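Long-range contacts in chemotaxis signal transduction protein (Thermoanaerobacter tengcongensis, PDB 2QDL), which probably acts as a scaffold in bacterial chemotaxis, coupling transmembrane chemoreceptors to the histidine kinase CheA, as other CheW proteins do: residues A[16-21]-A[99-104]; A[21-26]-A[132-137]; A[31-36]-A[83-88]; A[49-54]-A[63-68]. All blocks are in the same frame, centred on the assembly; numbering follows the deposited sequence.

Interaction 1. Residues A[16-21]-A[99-104]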
loop_
_atom_site.group_PDB
_atom_site.type_symbol
_atom_site.label_atom_id
_atom_site.label_comp_id
_atom_site.label_asym_id
_atom_site.label_seq_id
_atom_site.Cartn_x
_atom_site.Cartn_y
_atom_site.Cartn_z
ATOM N N VAL A 16 7.607 3.791 4.290
ATOM C CA VAL A 16 6.925 3.342 5.490
ATOM C C VAL A 16 5.789 4.314 5.784
ATOM O O VAL A 16 5.967 5.543 5.792
ATOM C CB VAL A 16 7.899 3.204 6.712
ATOM C CG1 VAL A 16 7.159 2.717 7.971
ATOM C CG2 VAL A 16 9.026 2.239 6.399
ATOM N N PHE A 17 4.610 3.748 5.989
ATOM C CA PHE A 17 3.426 4.493 6.265
ATOM C C PHE A 17 2.694 3.814 7.402
ATOM O O PHE A 17 2.920 2.644 7.705
ATOM C CB PHE A 17 2.535 4.619 5.006
ATOM C CG PHE A 17 2.278 3.301 4.264
ATOM C CD1 PHE A 17 1.148 2.535 4.543
ATOM C CD2 PHE A 17 3.162 2.850 3.294
ATOM C CE1 PHE A 17 0.895 1.334 3.828
ATOM C CE2 PHE A 17 2.930 1.665 2.585
ATOM C CZ PHE A 17 1.803 0.911 2.844
ATOM N N SER A 18 1.803 4.537 8.066
ATOM C CA SER A 18 1.148 3.914 9.184
ATOM C C SER A 18 -0.335 3.740 8.889
ATOM O O SER A 18 -0.899 4.471 8.092
ATOM C CB SER A 18 1.410 4.694 10.472
ATOM O OG SER A 18 0.965 6.018 10.350
ATOM N N LEU A 19 -0.915 2.706 9.491
ATOM C CA LEU A 19 -2.364 2.478 9.495
ATOM C C LEU A 19 -2.738 2.239 10.965
ATOM O O LEU A 19 -2.320 1.242 11.538
ATOM C CB LEU A 19 -2.762 1.266 8.642
ATOM C CG LEU A 19 -2.486 1.342 7.128
ATOM C CD1 LEU A 19 -2.811 -0.009 6.477
ATOM C CD2 LEU A 19 -3.276 2.487 6.497
ATOM N N ALA A 20 -3.483 3.168 11.565
ATOM C CA ALA A 20 -3.775 3.135 13.005
ATOM C C ALA A 20 -2.440 2.982 13.755
ATOM O O ALA A 20 -1.498 3.760 13.511
ATOM C CB ALA A 20 -4.783 2.022 13.373
ATOM N N GLU A 21 -2.311 1.986 14.625
ATOM C CA GLU A 21 -1.071 1.933 15.403
ATOM C C GLU A 21 0.022 1.033 14.759
ATOM O O GLU A 21 0.962 0.614 15.440
ATOM C CB GLU A 21 -1.348 1.579 16.887
ATOM C CG GLU A 21 -2.344 2.550 17.625
ATOM C CD GLU A 21 -3.820 2.138 17.469
ATOM O OE1 GLU A 21 -4.077 0.917 17.398
ATOM O OE2 GLU A 21 -4.717 3.026 17.407
ATOM N N ALA A 99 -0.166 8.288 6.993
ATOM C CA ALA A 99 1.003 9.163 6.833
ATOM C C ALA A 99 2.117 8.375 6.206
ATOM O O ALA A 99 2.229 7.188 6.425
ATOM C CB ALA A 99 1.469 9.722 8.215
ATOM N N VAL A 100 2.915 9.052 5.401
ATOM C CA VAL A 100 4.203 8.565 4.949
ATOM C C VAL A 100 5.226 9.095 5.958
ATOM O O VAL A 100 5.529 10.296 5.987
ATOM C CB VAL A 100 4.493 9.025 3.499
ATOM C CG1 VAL A 100 5.919 8.644 3.061
ATOM C CG2 VAL A 100 3.451 8.435 2.539
ATOM N N HIS A 101 5.698 8.203 6.824
ATOM C CA HIS A 101 6.642 8.569 7.886
ATOM C C HIS A 101 8.099 8.689 7.381
ATOM O O HIS A 101 8.733 9.736 7.532
ATOM C CB HIS A 101 6.530 7.576 9.043
ATOM C CG HIS A 101 5.197 7.617 9.727
ATOM N ND1 HIS A 101 4.785 8.686 10.498
ATOM C CD2 HIS A 101 4.170 6.736 9.729
ATOM C CE1 HIS A 101 3.575 8.445 10.970
ATOM N NE2 HIS A 101 3.164 7.283 10.489
ATOM N N GLU A 102 8.614 7.621 6.778
ATOM C CA GLU A 102 10.009 7.585 6.374
ATOM C C GLU A 102 10.239 6.753 5.133
ATOM O O GLU A 102 9.321 6.099 4.628
ATOM C CB GLU A 102 10.902 7.106 7.533
ATOM C CG GLU A 102 10.704 5.695 7.988
ATOM C CD GLU A 102 11.403 5.405 9.325
ATOM O OE1 GLU A 102 12.459 5.999 9.617
ATOM O OE2 GLU A 102 10.884 4.568 10.086
ATOM N N VAL A 103 11.464 6.842 4.637
ATOM C CA VAL A 103 11.969 6.057 3.544
ATOM C C VAL A 103 13.246 5.403 4.073
ATOM O O VAL A 103 14.247 6.076 4.327
ATOM C CB VAL A 103 12.287 6.901 2.272
ATOM C CG1 VAL A 103 12.849 6.013 1.175
ATOM C CG2 VAL A 103 11.039 7.622 1.766
ATOM N N ILE A 104 13.192 4.090 4.263
ATOM C CA ILE A 104 14.330 3.385 4.834
ATOM C C ILE A 104 14.998 2.370 3.898
ATOM O O ILE A 104 14.321 1.662 3.180
ATOM C CB ILE A 104 13.996 2.730 6.202
ATOM C CG1 ILE A 104 12.816 1.786 6.105
ATOM C CG2 ILE A 104 13.738 3.817 7.259
ATOM C CD1 ILE A 104 12.596 1.093 7.403
#

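Interaction 2. Residues A[21-26]-A[132-137]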
loop_
_atom_site.group_PDB
_atom_site.type_symbol
_atom_site.label_atom_id
_atom_site.label_comp_id
_atom_site.label_asym_id
_atom_site.label_seq_id
_atom_site.Cartn_x
_atom_site.Cartn_y
_atom_site.Cartn_z
ATOM N N GLU A 21 -2.311 1.986 14.625
ATOM C CA GLU A 21 -1.071 1.933 15.403
ATOM C C GLU A 21 0.022 1.033 14.759
ATOM O O GLU A 21 0.962 0.614 15.440
ATOM C CB GLU A 21 -1.348 1.579 16.887
ATOM C CG GLU A 21 -2.344 2.550 17.625
ATOM C CD GLU A 21 -3.820 2.138 17.469
ATOM O OE1 GLU A 21 -4.077 0.917 17.398
ATOM O OE2 GLU A 21 -4.717 3.026 17.407
ATOM N N GLU A 22 -0.084 0.763 13.452
ATOM C CA GLU A 22 0.784 -0.241 12.818
ATOM C C GLU A 22 1.568 0.309 11.609
ATOM O O GLU A 22 1.125 1.269 10.953
ATOM C CB GLU A 22 -0.020 -1.496 12.434
ATOM C CG GLU A 22 -0.800 -2.147 13.580
ATOM C CD GLU A 22 -1.783 -3.209 13.094
ATOM O OE1 GLU A 22 -2.005 -3.322 11.858
ATOM O OE2 GLU A 22 -2.340 -3.945 13.952
ATOM N N LEU A 23 2.720 -0.295 11.336
ATOM C CA LEU A 23 3.614 0.165 10.258
ATOM C C LEU A 23 3.558 -0.787 9.087
ATOM O O LEU A 23 3.581 -2.005 9.277
ATOM C CB LEU A 23 5.074 0.284 10.737
ATOM C CG LEU A 23 5.283 1.346 11.826
ATOM C CD1 LEU A 23 6.734 1.329 12.289
ATOM C CD2 LEU A 23 4.873 2.744 11.375
ATOM N N TYR A 24 3.449 -0.218 7.890
ATOM C CA TYR A 24 3.398 -0.991 6.664
ATOM C C TYR A 24 4.387 -0.381 5.700
ATOM O O TYR A 24 4.727 0.806 5.831
ATOM C CB TYR A 24 1.954 -1.005 6.099
ATOM C CG TYR A 24 1.044 -1.802 7.006
ATOM C CD1 TYR A 24 0.449 -1.217 8.118
ATOM C CD2 TYR A 24 0.844 -3.159 6.791
ATOM C CE1 TYR A 24 -0.350 -1.954 8.975
ATOM C CE2 TYR A 24 0.027 -3.905 7.639
ATOM C CZ TYR A 24 -0.548 -3.295 8.726
ATOM O OH TYR A 24 -1.313 -4.036 9.563
ATOM N N GLY A 25 4.850 -1.171 4.737
ATOM C CA GLY A 25 5.725 -0.615 3.714
ATOM C C GLY A 25 5.536 -1.089 2.286
ATOM O O GLY A 25 4.977 -2.162 2.028
ATOM N N LEU A 26 6.034 -0.272 1.362
ATOM C CA LEU A 26 6.133 -0.634 -0.044
ATOM C C LEU A 26 7.509 -0.231 -0.551
ATOM O O LEU A 26 8.068 0.785 -0.106
ATOM C CB LEU A 26 5.067 0.082 -0.879
ATOM C CG LEU A 26 3.637 -0.426 -0.752
ATOM C CD1 LEU A 26 2.611 0.590 -1.334
ATOM C CD2 LEU A 26 3.502 -1.826 -1.411
ATOM N N ASP A 132 13.971 -0.435 13.386
ATOM C CA ASP A 132 14.100 -0.011 14.775
ATOM C C ASP A 132 13.865 -1.266 15.608
ATOM O O ASP A 132 14.566 -2.277 15.451
ATOM C CB ASP A 132 13.061 1.066 15.137
ATOM C CG ASP A 132 13.605 2.484 15.029
ATOM O OD1 ASP A 132 14.723 2.736 15.542
ATOM O OD2 ASP A 132 12.893 3.348 14.453
ATOM N N ASP A 133 12.847 -1.190 16.461
ATOM C CA ASP A 133 12.352 -2.324 17.220
ATOM C C ASP A 133 10.919 -2.630 16.720
ATOM O O ASP A 133 10.046 -3.089 17.475
ATOM C CB ASP A 133 12.350 -1.945 18.704
ATOM C CG ASP A 133 12.587 -3.132 19.617
ATOM O OD1 ASP A 133 12.312 -4.293 19.212
ATOM O OD2 ASP A 133 13.045 -2.889 20.760
ATOM N N LYS A 134 10.713 -2.382 15.426
ATOM C CA LYS A 134 9.400 -2.441 14.788
ATOM C C LYS A 134 9.299 -3.602 13.796
ATOM O O LYS A 134 10.314 -4.058 13.228
ATOM C CB LYS A 134 9.129 -1.127 14.030
ATOM C CG LYS A 134 9.161 0.148 14.877
ATOM C CD LYS A 134 7.844 0.403 15.610
ATOM C CE LYS A 134 7.799 1.818 16.149
ATOM N NZ LYS A 134 8.566 1.927 17.418
ATOM N N MET A 135 8.069 -4.075 13.601
ATOM C CA MET A 135 7.750 -5.006 12.518
ATOM C C MET A 135 7.156 -4.194 11.379
ATOM O O MET A 135 6.268 -3.344 11.595
ATOM C CB MET A 135 6.771 -6.085 12.990
ATOM C CG MET A 135 6.031 -6.806 11.856
ATOM S SD MET A 135 4.878 -8.093 12.377
ATOM C CE MET A 135 6.003 -9.413 12.926
ATOM N N ILE A 136 7.675 -4.399 10.174
ATOM C CA ILE A 136 7.071 -3.769 9.019
ATOM C C ILE A 136 6.649 -4.829 8.019
ATOM O O ILE A 136 7.480 -5.476 7.412
ATOM C CB ILE A 136 7.984 -2.752 8.329
ATOM C CG1 ILE A 136 8.665 -1.847 9.355
ATOM C CG2 ILE A 136 7.166 -1.923 7.309
ATOM C CD1 ILE A 136 9.582 -0.833 8.733
ATOM N N ILE A 137 5.344 -4.948 7.830
ATOM C CA ILE A 137 4.780 -5.793 6.802
ATOM C C ILE A 137 4.839 -5.069 5.492
ATOM O O ILE A 137 4.334 -3.961 5.367
ATOM C CB ILE A 137 3.316 -6.202 7.117
ATOM C CG1 ILE A 137 3.328 -7.284 8.196
ATOM C CG2 ILE A 137 2.596 -6.681 5.851
ATOM C CD1 ILE A 137 2.066 -7.446 8.901
HETATM O O HOH W 1 3.484 -4.298 10.778
#

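Interaction 3. Residues A[31-36]-A[83-88]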
loop_
_atom_site.group_PDB
_atom_site.type_symbol
_atom_site.label_atom_id
_atom_site.label_comp_id
_atom_site.label_asym_id
_atom_site.label_seq_id
_atom_site.Cartn_x
_atom_site.Cartn_y
_atom_site.Cartn_z
ATOM N N VAL A 31 5.815 2.674 -5.576
ATOM C CA VAL A 31 5.174 3.955 -5.259
ATOM C C VAL A 31 5.350 4.963 -6.426
ATOM O O VAL A 31 6.398 5.607 -6.558
ATOM C CB VAL A 31 5.732 4.546 -3.910
ATOM C CG1 VAL A 31 5.158 5.968 -3.631
ATOM C CG2 VAL A 31 5.441 3.595 -2.725
ATOM N N HIS A 32 4.330 5.104 -7.269
ATOM C CA HIS A 32 4.387 5.982 -8.449
ATOM C C HIS A 32 4.272 7.459 -8.052
ATOM O O HIS A 32 4.933 8.333 -8.605
ATOM C CB HIS A 32 3.310 5.603 -9.476
ATOM C CG HIS A 32 3.575 4.302 -10.190
ATOM N ND1 HIS A 32 3.782 3.105 -9.527
ATOM C CD2 HIS A 32 3.652 4.012 -11.514
ATOM C CE1 HIS A 32 3.990 2.143 -10.411
ATOM N NE2 HIS A 32 3.923 2.670 -11.619
ATOM N N GLU A 33 3.410 7.726 -7.095
ATOM C CA GLU A 33 3.262 9.047 -6.545
ATOM C C GLU A 33 2.434 8.978 -5.269
ATOM O O GLU A 33 1.899 7.926 -4.908
ATOM C CB GLU A 33 2.705 10.069 -7.583
ATOM C CG GLU A 33 1.286 9.963 -7.984
ATOM C CD GLU A 33 0.931 10.840 -9.197
ATOM O OE1 GLU A 33 0.947 10.304 -10.315
ATOM O OE2 GLU A 33 0.625 12.042 -9.032
ATOM N N VAL A 34 2.387 10.103 -4.573
ATOM C CA VAL A 34 1.653 10.222 -3.352
ATOM C C VAL A 34 0.839 11.508 -3.459
ATOM O O VAL A 34 1.411 12.604 -3.590
ATOM C CB VAL A 34 2.591 10.344 -2.134
ATOM C CG1 VAL A 34 1.770 10.394 -0.866
ATOM C CG2 VAL A 34 3.602 9.181 -2.078
ATOM N N VAL A 35 -0.480 11.374 -3.408
ATOM C CA VAL A 35 -1.380 12.539 -3.467
ATOM C C VAL A 35 -2.076 12.725 -2.121
ATOM O O VAL A 35 -2.129 11.807 -1.328
ATOM C CB VAL A 35 -2.424 12.429 -4.649
ATOM C CG1 VAL A 35 -1.711 12.255 -6.017
ATOM C CG2 VAL A 35 -3.354 11.303 -4.452
ATOM N N LYS A 36 -2.612 13.905 -1.853
ATOM C CA LYS A 36 -3.446 14.072 -0.642
ATOM C C LYS A 36 -4.780 13.260 -0.582
ATOM O O LYS A 36 -5.443 13.032 -1.621
ATOM C CB LYS A 36 -3.687 15.539 -0.364
ATOM C CG LYS A 36 -2.378 16.223 -0.009
ATOM C CD LYS A 36 -2.604 17.694 0.254
ATOM C CE LYS A 36 -1.326 18.425 0.564
ATOM N NZ LYS A 36 -1.529 19.839 0.119
ATOM N N ILE A 83 -2.849 9.509 -0.371
ATOM C CA ILE A 83 -3.176 8.443 -1.279
ATOM C C ILE A 83 -1.945 8.091 -2.083
ATOM O O ILE A 83 -1.489 8.871 -2.926
ATOM C CB ILE A 83 -4.348 8.801 -2.263
ATOM C CG1 ILE A 83 -5.631 9.149 -1.485
ATOM C CG2 ILE A 83 -4.546 7.636 -3.245
ATOM C CD1 ILE A 83 -6.730 9.853 -2.336
ATOM N N ILE A 84 -1.437 6.893 -1.823
ATOM C CA ILE A 84 -0.287 6.353 -2.560
ATOM C C ILE A 84 -0.781 5.735 -3.848
ATOM O O ILE A 84 -1.593 4.788 -3.831
ATOM C CB ILE A 84 0.466 5.284 -1.752
ATOM C CG1 ILE A 84 0.893 5.862 -0.381
ATOM C CG2 ILE A 84 1.642 4.756 -2.538
ATOM C CD1 ILE A 84 1.586 4.866 0.509
ATOM N N ILE A 85 -0.294 6.278 -4.958
ATOM C CA ILE A 85 -0.631 5.752 -6.279
ATOM C C ILE A 85 0.307 4.617 -6.631
ATOM O O ILE A 85 1.537 4.771 -6.650
ATOM C CB ILE A 85 -0.621 6.832 -7.373
ATOM C CG1 ILE A 85 -1.413 8.076 -6.935
ATOM C CG2 ILE A 85 -1.064 6.263 -8.768
ATOM C CD1 ILE A 85 -2.869 7.845 -6.599
ATOM N N VAL A 86 -0.291 3.462 -6.881
ATOM C CA VAL A 86 0.446 2.272 -7.274
ATOM C C VAL A 86 -0.114 1.755 -8.636
ATOM O O VAL A 86 -0.999 2.366 -9.239
ATOM C CB VAL A 86 0.374 1.165 -6.148
ATOM C CG1 VAL A 86 0.882 1.717 -4.797
ATOM C CG2 VAL A 86 -1.049 0.605 -6.014
ATOM N N GLU A 87 0.421 0.637 -9.107
ATOM C CA GLU A 87 -0.031 0.011 -10.347
ATOM C C GLU A 87 -0.241 -1.458 -10.059
ATOM O O GLU A 87 0.622 -2.095 -9.503
ATOM C CB GLU A 87 1.004 0.186 -11.455
ATOM C CG GLU A 87 0.602 -0.484 -12.736
ATOM C CD GLU A 87 1.734 -0.533 -13.765
ATOM O OE1 GLU A 87 2.666 -1.386 -13.670
ATOM O OE2 GLU A 87 1.667 0.288 -14.687
ATOM N N ILE A 88 -1.428 -1.951 -10.358
ATOM C CA ILE A 88 -1.808 -3.315 -10.084
ATOM C C ILE A 88 -2.368 -3.833 -11.398
ATOM O O ILE A 88 -3.338 -3.272 -11.945
ATOM C CB ILE A 88 -2.879 -3.417 -8.971
ATOM C CG1 ILE A 88 -2.359 -2.840 -7.651
ATOM C CG2 ILE A 88 -3.337 -4.862 -8.789
ATOM C CD1 ILE A 88 -3.421 -2.792 -6.599
#

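Interaction 4. Residues A[49-54]-A[63-68]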
loop_
_atom_site.group_PDB
_atom_site.type_symbol
_atom_site.label_atom_id
_atom_site.label_comp_id
_atom_site.label_asym_id
_atom_site.label_seq_id
_atom_site.Cartn_x
_atom_site.Cartn_y
_atom_site.Cartn_z
ATOM N N PHE A 49 -14.671 -1.449 1.351
ATOM C CA PHE A 49 -13.221 -1.178 1.339
ATOM C C PHE A 49 -12.782 -0.390 0.104
ATOM O O PHE A 49 -11.694 0.166 0.093
ATOM C CB PHE A 49 -12.387 -2.463 1.518
ATOM C CG PHE A 49 -12.411 -3.372 0.336
ATOM C CD1 PHE A 49 -13.251 -4.486 0.315
ATOM C CD2 PHE A 49 -11.592 -3.142 -0.761
ATOM C CE1 PHE A 49 -13.275 -5.348 -0.791
ATOM C CE2 PHE A 49 -11.625 -4.001 -1.868
ATOM C CZ PHE A 49 -12.478 -5.105 -1.876
ATOM N N ILE A 50 -13.631 -0.357 -0.937
ATOM C CA ILE A 50 -13.448 0.568 -2.057
ATOM C C ILE A 50 -14.034 1.923 -1.691
ATOM O O ILE A 50 -15.239 2.169 -1.843
ATOM C CB ILE A 50 -14.092 0.084 -3.362
ATOM C CG1 ILE A 50 -13.778 -1.402 -3.625
ATOM C CG2 ILE A 50 -13.668 1.003 -4.537
ATOM C CD1 ILE A 50 -12.487 -1.632 -4.349
ATOM N N GLU A 51 -13.176 2.810 -1.202
ATOM C CA GLU A 51 -13.648 4.096 -0.714
ATOM C C GLU A 51 -14.300 4.893 -1.824
ATOM O O GLU A 51 -15.220 5.672 -1.579
ATOM C CB GLU A 51 -12.495 4.909 -0.107
ATOM C CG GLU A 51 -12.983 6.135 0.684
ATOM C CD GLU A 51 -13.862 5.749 1.882
ATOM O OE1 GLU A 51 -13.659 4.643 2.434
ATOM O OE2 GLU A 51 -14.737 6.561 2.267
ATOM N N GLY A 52 -13.787 4.729 -3.048
ATOM C CA GLY A 52 -14.296 5.471 -4.174
ATOM C C GLY A 52 -13.272 5.732 -5.232
ATOM O O GLY A 52 -12.351 4.951 -5.431
ATOM N N ILE A 53 -13.431 6.847 -5.916
ATOM C CA ILE A 53 -12.520 7.172 -6.963
ATOM C C ILE A 53 -12.004 8.588 -6.850
ATOM O O ILE A 53 -12.643 9.452 -6.259
ATOM C CB ILE A 53 -13.134 6.874 -8.384
ATOM C CG1 ILE A 53 -13.277 5.370 -8.599
ATOM C CG2 ILE A 53 -12.212 7.357 -9.469
ATOM C CD1 ILE A 53 -14.123 5.019 -9.795
ATOM N N ILE A 54 -10.819 8.800 -7.404
ATOM C CA ILE A 54 -10.273 10.142 -7.593
ATOM C C ILE A 54 -10.051 10.410 -9.095
ATOM O O ILE A 54 -9.838 9.499 -9.904
ATOM C CB ILE A 54 -8.959 10.387 -6.782
ATOM C CG1 ILE A 54 -7.882 9.340 -7.133
ATOM C CG2 ILE A 54 -9.261 10.444 -5.270
ATOM C CD1 ILE A 54 -6.478 9.757 -6.727
ATOM N N VAL A 63 -9.722 3.954 -5.359
ATOM C CA VAL A 63 -9.020 4.097 -4.098
ATOM C C VAL A 63 -9.551 3.105 -3.067
ATOM O O VAL A 63 -10.727 3.019 -2.825
ATOM C CB VAL A 63 -9.122 5.523 -3.528
ATOM C CG1 VAL A 63 -8.217 5.651 -2.297
ATOM C CG2 VAL A 63 -8.740 6.542 -4.587
ATOM N N ILE A 64 -8.636 2.337 -2.488
ATOM C CA ILE A 64 -8.975 1.370 -1.454
ATOM C C ILE A 64 -8.584 1.934 -0.087
ATOM O O ILE A 64 -7.526 2.574 0.080
ATOM C CB ILE A 64 -8.277 -0.009 -1.734
ATOM C CG1 ILE A 64 -8.527 -1.016 -0.623
ATOM C CG2 ILE A 64 -6.791 0.143 -1.822
ATOM C CD1 ILE A 64 -8.332 -2.451 -1.099
ATOM N N ASP A 65 -9.466 1.696 0.879
ATOM C CA ASP A 65 -9.180 1.932 2.270
ATOM C C ASP A 65 -8.603 0.628 2.794
ATOM O O ASP A 65 -9.325 -0.364 2.907
ATOM C CB ASP A 65 -10.445 2.397 3.038
ATOM C CG ASP A 65 -10.159 2.660 4.542
ATOM O OD1 ASP A 65 -9.484 1.821 5.184
ATOM O OD2 ASP A 65 -10.628 3.668 5.086
ATOM N N LEU A 66 -7.286 0.620 3.050
ATOM C CA LEU A 66 -6.553 -0.578 3.523
ATOM C C LEU A 66 -7.021 -1.097 4.879
ATOM O O LEU A 66 -7.023 -2.303 5.109
ATOM C CB LEU A 66 -5.030 -0.325 3.564
ATOM C CG LEU A 66 -4.343 0.019 2.237
ATOM C CD1 LEU A 66 -2.852 0.286 2.464
ATOM C CD2 LEU A 66 -4.542 -1.104 1.188
ATOM N N LYS A 67 -7.400 -0.203 5.786
ATOM C CA LYS A 67 -7.921 -0.617 7.101
ATOM C C LYS A 67 -9.185 -1.440 6.957
ATOM O O LYS A 67 -9.330 -2.452 7.643
ATOM C CB LYS A 67 -8.190 0.577 7.996
ATOM C CG LYS A 67 -6.938 1.364 8.403
ATOM C CD LYS A 67 -7.370 2.625 9.121
ATOM C CE LYS A 67 -6.293 3.673 9.038
ATOM N NZ LYS A 67 -6.750 5.009 9.515
ATOM N N LYS A 68 -10.062 -1.034 6.029
ATOM C CA LYS A 68 -11.292 -1.770 5.738
ATOM C C LYS A 68 -10.996 -3.074 4.993
ATOM O O LYS A 68 -11.632 -4.117 5.243
ATOM C CB LYS A 68 -12.248 -0.908 4.924
ATOM C CG LYS A 68 -12.641 0.360 5.606
ATOM C CD LYS A 68 -13.703 1.122 4.780
ATOM C CE LYS A 68 -13.973 2.453 5.412
ATOM N NZ LYS A 68 -14.949 3.188 4.612
#

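Interaction 1. Residues A[16-21]-A[99-104]
Val-16 to Ser-18 of strand 12-19 runs antiparallel to Ala-99 to Ile-104 of strand 91-106 in the CheW beta-barrel, the strand axes 4.7 Å apart at closest and their directions 144° from each other. Phe-17 and Val-100 form a non-hydrogen-bonded pair. Next to it, His-101 and Glu-102 both face Val-16, a classic beta bulge: Val-16 N donates to Glu-102 O, nearly straight at 2.9 Å, while Val-16 O accepts from His-101 N. Farther along, Ser-18 N donates to Ala-99 O at 3.1 Å.

The His-101 ring comes back beside Ser-18, edge first. Ser-18 OG stands between its own backbone N and carbonyl carbon (chi1 58°), which puts it 2.5 Å from His-101 NE2, close to the ring plane. Ala-99 CB lies over one face of the imidazole, offset toward the rim. Val-16 CG2 packs on Ile-104 CG1 at 3.8 Å; Ile-136 of strand 134-139 touches both residues. The Phe-17 ring leads away from strand 91-106 and meets Tyr-24 and Leu-66.

The geometry is consistent with a proton on NE2, though the distance is short enough to be doubtful in detail; the bond probably restrains the ring's rotation.

Interaction 2. Residues A[21-26]-A[132-137]
This is a parallel strand pairing in the CheW beta-barrel, joining Leu-23 to Gly-25 of strand 22-27 to Lys-134 to Ile-137 of strand 134-139, which are far apart in sequence. The strands diverge by 45°, and Tyr-24 pairs with Ile-137. Gly-25 N donates to Ile-137 O at 2.9 Å. Toward Met-135 the chains separate, and a water bridges the gap, donating to Leu-23 O at 2.7 Å and to Met-135 O at 3.1 Å.

Tyr-24 and Ile-137 lie side by side, pointing the same way, with ring atom CD2 3.9 Å from Ile-137 CB. The phenol OH donates to Glu-22 OE1 at 2.5 Å, meeting that oxygen nearly along its C-O axis. A phenylalanine here would probably keep the packing on Ile-137 but leave the Glu-22 carboxylate without this donor and the ring without its polar tether. Across the backbone, Leu-23 CD1 rests on the aliphatic part of Lys-134, 3.6 Å from CD, where the lysine chain bends at chi2 (-82°). Ile-136 CG2 lies against Gly-25 N at 3.5 Å, and a CB on Gly-25 would come tight against that methyl.

The two segments thus share one direct backbone bond and one water bridge, and Gly-25 bonds again to Ile-139; apolar packing adds Tyr-24 on Ile-137 on one face and Leu-23 on the Lys-134 chain on the other.

Interaction 3. Residues A[31-36]-A[83-88]
Glu-33 to Lys-36 pairs antiparallel with Ile-83 to Val-86, the strand axes 4.6 Å apart at closest and their directions 145° from each other; in the CheW beta-barrel strand 82-88 thus lies between strand 33-36 and strand 91-106. Val-35 and Ile-83 form a hydrogen-bonded pair with two nearly straight bonds, Val-35 N to Ile-83 O at 2.7 Å and Ile-83 N to Val-35 O at 2.6 Å. Val-34 and Ile-84 follow as a non-hydrogen-bonded pair. Beyond them His-32 and Glu-33 both face Ile-85 in a classic beta bulge: Ile-85 N donates to Glu-33 O, and Ile-85 O accepts from His-32 N.

On the face of Glu-33 and Val-35, the glutamate and Ile-85 lie side by side, pointing the same way, with Glu-33 CG 3.5 Å from Ile-85 CG1. The glutamate CG stands between its backbone N and carbonyl carbon (chi1 72°), against the isoleucine, and the carboxylate beyond it makes a salt bridge with Arg-57. Val-35 CG2 fits tightly against Ile-83 CB at 3.5 Å and lies 4.1 Å from Ile-85 CD1; Leu-56 and Ile-54 of strand 50-56 close over this group. Val-31 CG1 packs on Ile-84 CG2 at 3.9 Å. Past the bulge, the His-32 ring lies beside Glu-87, its CE1 3.7 Å from Glu-87 CB, with the ring and carboxylate planes 49° apart.

Hydrocarbon contacts dominate the side-chain packing here, and the charge of Glu-33 is met by Arg-57 from beyond the pair, which probably lets the glutamate lend its aliphatic stem to the apolar layer.

Interaction 4. Residues A[49-54]-A[63-68]
A beta hairpin, strands 50-56 and 59-65, ends here in the short helix 66-70, and a classic beta bulge interrupts its ladder where Glu-51 and Gly-52 both face Val-63. Val-63 N donates to Gly-52 O at 2.8 Å, whereas the bond from Glu-51 N to Val-63 O is weak. Gly-52 has backbone angles that by themselves call for glycine. Past the bulge, Asp-65 N donates to Phe-49 O at 2.8 Å.

Glu-51 and Lys-68 form a salt bridge between strand and helix: NZ, at the end of an extended lysine chain, approaches the syn lone pair of OE1 at 2.9 Å. A leucine in place of Glu-51 would probably leave the Lys-68 ammonium without this partner and its chain freer to swing. Phe-49 CB packs on Lys-68 CB; its CG stands between the backbone N and carbonyl carbon (chi1 71°), which brings the ring to Ile-64, CD2 meeting Ile-64 CD1. Farther up the hairpin, Ile-54 and Val-63 cross at about a right angle.

Asp-65 is the N-cap of the helix: its OD1 accepts from Lys-68 N at 3.0 Å, the donor standing 44° out of the carboxylate plane.

Overall arrangement
The strands of all four contacts belong to one mixed sheet. Interactions 1 and 2 lie closest, centres about 8 Å apart, and Phe-17 O probably accepts from Tyr-24 N at 2.9 Å where strands 12-19 and 22-27 adjoin. Interaction 3 joins interaction 1 through strands 82-88 and 91-106, with Phe-17 CD2 3.8 Å from Ile-84 CD1. Its other face meets interaction 4, where Ile-83 CD1 packs on Ile-54 CG2 at 3.9 Å. Leu-66 reaches back from interaction 4 to Leu-19 and Phe-17, so the Phe-17 ring touches residues of the other three. Interactions 2 and 4, with centres about 21 Å apart, do not touch. Glycerol, probably from crystallisation, is bound near Val-100, Val-34 and Lys-68.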